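Local structure of putative integrase (Listeria innocua, 5U96) at residues A[19-24]-A[29-34]. The protein is a putative serine integrase that probably binds DNA and exchanges strands in site-specific recombination, represented here by its coiled-coil domain, implicated in setting reaction direction. Residues are numbered along the deposited sequence; the frame is centred on the assembly and turned at random.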
ATOM      1  N   ASP A  19      -7.184   0.174  -8.132  1.00 35.18           N
ATOM      2  CA  ASP A  19      -7.182   1.389  -8.938  1.00 34.79           C
ATOM      3  C   ASP A  19      -5.758   1.829  -9.267  1.00 35.99           C
ATOM      4  O   ASP A  19      -5.542   2.609 -10.193  1.00 35.68           O
ATOM      5  CB  ASP A  19      -7.917   2.517  -8.212  1.00 34.62           C
ATOM      6  CG  ASP A  19      -9.303   2.111  -7.755  1.00 34.34           C
ATOM      7  OD1 ASP A  19      -9.833   1.110  -8.278  1.00 35.45           O
ATOM      8  OD2 ASP A  19      -9.864   2.795  -6.875  1.00 34.86           O
ATOM      9  N   LEU A  20      -4.792   1.331  -8.502  1.00 35.81           N
ATOM     10  CA  LEU A  20      -3.388   1.644  -8.743  1.00 36.64           C
ATOM     11  C   LEU A  20      -2.822   0.765  -9.855  1.00 37.21           C
ATOM     12  O   LEU A  20      -1.915   1.178 -10.578  1.00 35.02           O
ATOM     13  CB  LEU A  20      -2.571   1.472  -7.461  1.00 35.90           C
ATOM     14  CG  LEU A  20      -2.975   2.367  -6.287  1.00 35.23           C
ATOM     15  CD1 LEU A  20      -2.087   2.096  -5.083  1.00 34.90           C
ATOM     16  CD2 LEU A  20      -2.921   3.839  -6.671  1.00 34.94           C
ATOM     17  N   TYR A  21      -3.356  -0.445  -9.988  1.00 37.09           N
ATOM     18  CA  TYR A  21      -2.967  -1.330 -11.081  1.00 37.40           C
ATOM     19  C   TYR A  21      -3.455  -0.772 -12.416  1.00 37.41           C
ATOM     20  O   TYR A  21      -2.715  -0.759 -13.399  1.00 38.23           O
ATOM     21  CB  TYR A  21      -3.525  -2.742 -10.882  1.00 37.30           C
ATOM     22  CG  TYR A  21      -2.915  -3.528  -9.740  1.00 36.97           C
ATOM     23  CD1 TYR A  21      -1.751  -4.264  -9.913  1.00 37.15           C
ATOM     24  CD2 TYR A  21      -3.521  -3.556  -8.495  1.00 36.51           C
ATOM     25  CE1 TYR A  21      -1.204  -4.992  -8.870  1.00 37.04           C
ATOM     26  CE2 TYR A  21      -2.986  -4.278  -7.449  1.00 36.56           C
ATOM     27  CZ  TYR A  21      -1.828  -4.995  -7.641  1.00 36.86           C
ATOM     28  OH  TYR A  21      -1.297  -5.715  -6.594  1.00 37.57           O
ATOM     29  N   ILE A  22      -4.702  -0.307 -12.445  1.00 37.37           N
ATOM     30  CA  ILE A  22      -5.309   0.173 -13.682  1.00 37.71           C
ATOM     31  C   ILE A  22      -4.794   1.570 -14.017  1.00 38.84           C
ATOM     32  O   ILE A  22      -4.772   1.973 -15.180  1.00 39.13           O
ATOM     33  CB  ILE A  22      -6.854   0.180 -13.596  1.00 37.55           C
ATOM     34  CG1 ILE A  22      -7.365   1.322 -12.714  1.00 38.04           C
ATOM     35  CG2 ILE A  22      -7.351  -1.147 -13.058  1.00 37.66           C
ATOM     36  CD1 ILE A  22      -7.965   2.466 -13.498  1.00 38.34           C
ATOM     37  N   ASN A  23      -4.381   2.302 -12.987  1.00 38.04           N
ATOM     38  CA  ASN A  23      -3.651   3.547 -13.177  1.00 38.63           C
ATOM     39  C   ASN A  23      -2.369   3.263 -13.952  1.00 38.67           C
ATOM     40  O   ASN A  23      -1.921   4.082 -14.756  1.00 39.06           O
ATOM     41  CB  ASN A  23      -3.344   4.198 -11.826  1.00 37.54           C
ATOM     42  CG  ASN A  23      -2.284   5.278 -11.920  1.00 38.47           C
ATOM     43  OD1 ASN A  23      -1.097   4.989 -12.071  1.00 38.14           O
ATOM     44  ND2 ASN A  23      -2.705   6.531 -11.806  1.00 38.48           N
ATOM     45  N   GLY A  24      -1.786   2.097 -13.692  1.00 38.13           N
ATOM     46  CA  GLY A  24      -0.701   1.575 -14.502  1.00 38.39           C
ATOM     47  C   GLY A  24       0.680   1.837 -13.934  1.00 38.43           C
ATOM     48  O   GLY A  24       1.605   1.063 -14.176  1.00 38.60           O
ATOM     49  N   SER A  29       4.927  -5.503  -7.570  1.00 37.68           N
ATOM     50  CA  SER A  29       5.380  -6.298  -6.434  1.00 37.55           C
ATOM     51  C   SER A  29       5.084  -5.583  -5.120  1.00 37.61           C
ATOM     52  O   SER A  29       4.802  -6.222  -4.107  1.00 38.28           O
ATOM     53  CB  SER A  29       6.875  -6.597  -6.548  1.00 36.62           C
ATOM     54  OG  SER A  29       7.640  -5.408  -6.484  1.00 37.04           O
ATOM     55  N   GLU A  30       5.157  -4.256  -5.141  1.00 38.08           N
ATOM     56  CA  GLU A  30       4.773  -3.453  -3.987  1.00 39.09           C
ATOM     57  C   GLU A  30       3.298  -3.667  -3.672  1.00 38.06           C
ATOM     58  O   GLU A  30       2.913  -3.844  -2.516  1.00 38.74           O
ATOM     59  CB  GLU A  30       5.041  -1.967  -4.242  1.00 39.11           C
ATOM     60  CG  GLU A  30       6.489  -1.625  -4.561  1.00 38.87           C
ATOM     61  CD  GLU A  30       6.672  -0.163  -4.928  1.00 38.40           C
ATOM     62  OE1 GLU A  30       5.668   0.581  -4.935  1.00 37.34           O
ATOM     63  OE2 GLU A  30       7.819   0.243  -5.209  1.00 38.88           O
ATOM     64  N   LEU A  31       2.478  -3.656  -4.718  1.00 38.59           N
ATOM     65  CA  LEU A  31       1.032  -3.764  -4.577  1.00 37.98           C
ATOM     66  C   LEU A  31       0.595  -5.191  -4.240  1.00 37.98           C
ATOM     67  O   LEU A  31      -0.509  -5.404  -3.735  1.00 37.80           O
ATOM     68  CB  LEU A  31       0.346  -3.300  -5.866  1.00 37.74           C
ATOM     69  CG  LEU A  31       0.700  -1.905  -6.386  1.00 37.16           C
ATOM     70  CD1 LEU A  31       0.216  -1.754  -7.819  1.00 37.50           C
ATOM     71  CD2 LEU A  31       0.098  -0.823  -5.504  1.00 36.92           C
ATOM     72  N   ASP A  32       1.462  -6.163  -4.512  1.00 38.17           N
ATOM     73  CA  ASP A  32       1.133  -7.574  -4.314  1.00 38.34           C
ATOM     74  C   ASP A  32       1.279  -7.982  -2.851  1.00 38.81           C
ATOM     75  O   ASP A  32       0.601  -8.898  -2.386  1.00 38.83           O
ATOM     76  CB  ASP A  32       2.022  -8.463  -5.191  1.00 38.04           C
ATOM     77  CG  ASP A  32       1.513  -8.578  -6.618  1.00 37.49           C
ATOM     78  OD1 ASP A  32       0.751  -7.692  -7.059  1.00 37.25           O
ATOM     79  OD2 ASP A  32       1.878  -9.559  -7.300  1.00 37.97           O
ATOM     80  N   SER A  33       2.163  -7.300  -2.132  1.00 39.63           N
ATOM     81  CA  SER A  33       2.427  -7.628  -0.735  1.00 39.28           C
ATOM     82  C   SER A  33       1.241  -7.294   0.161  1.00 38.94           C
ATOM     83  O   SER A  33       0.886  -8.068   1.048  1.00 39.24           O
ATOM     84  CB  SER A  33       3.670  -6.888  -0.239  1.00 39.55           C
ATOM     85  OG  SER A  33       4.822  -7.302  -0.950  1.00 40.39           O
ATOM     86  N   MET A  34       0.635  -6.135  -0.065  1.00 38.89           N
ATOM     87  CA  MET A  34      -0.504  -5.705   0.738  1.00 39.00           C
ATOM     88  C   MET A  34      -1.772  -6.425   0.304  1.00 38.06           C
ATOM     89  O   MET A  34      -2.679  -6.637   1.105  1.00 37.96           O
ATOM     90  CB  MET A  34      -0.697  -4.198   0.631  1.00 38.92           C
ATOM     91  CG  MET A  34       0.544  -3.405   0.988  1.00 38.65           C
ATOM     92  SD  MET A  34       0.327  -1.640   0.752  1.00 34.75           S
ATOM     93  CE  MET A  34       0.221  -1.548  -1.032  1.00 36.09           C
TER
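Tyr21 reaches across to the facing helix and lays its ring over the side chain of Leu31, with its hydroxyl carried on to Asp32. Tyr21 and Leu31 come from opposite directions: CD1 of Leu31 stands over the centre of the ring face in a CH-pi contact, 3.7 Å from the Tyr21 centroid, while Leu31 CB lies against the far end of the ring, 3.3 Å from Tyr21 CZ. Although the CB of Tyr21 does not point at the partner helix, its chi1 of -69°, with CG anti to the carbonyl carbon, sends the ring there. At the ring edge and in its plane, Asp32 OD1 is 2.9 Å from Tyr21 OH, within hydrogen-bonding distance, and Leu31 O lies 3.0 Å from the same Tyr21 OH. The Asp32 carboxylate is turned 41° from the ring plane. The other branch of Leu31 serves the buried side, where its CD2 meets Leu20 CD1 at 3.7 Å, so its two methyl branches touch different residues, CD1 the tyrosine ring and CD2 Leu20. Gly24, the first residue to leave helical geometry, takes a positive phi just beyond helix 7-23, before the short turn into helix 28-50. The segments run antiparallel at 165°, at the turn end of the helical hairpin; Leu31 also touches Leu17, and Tyr21 of the second subunit packs on Leu20.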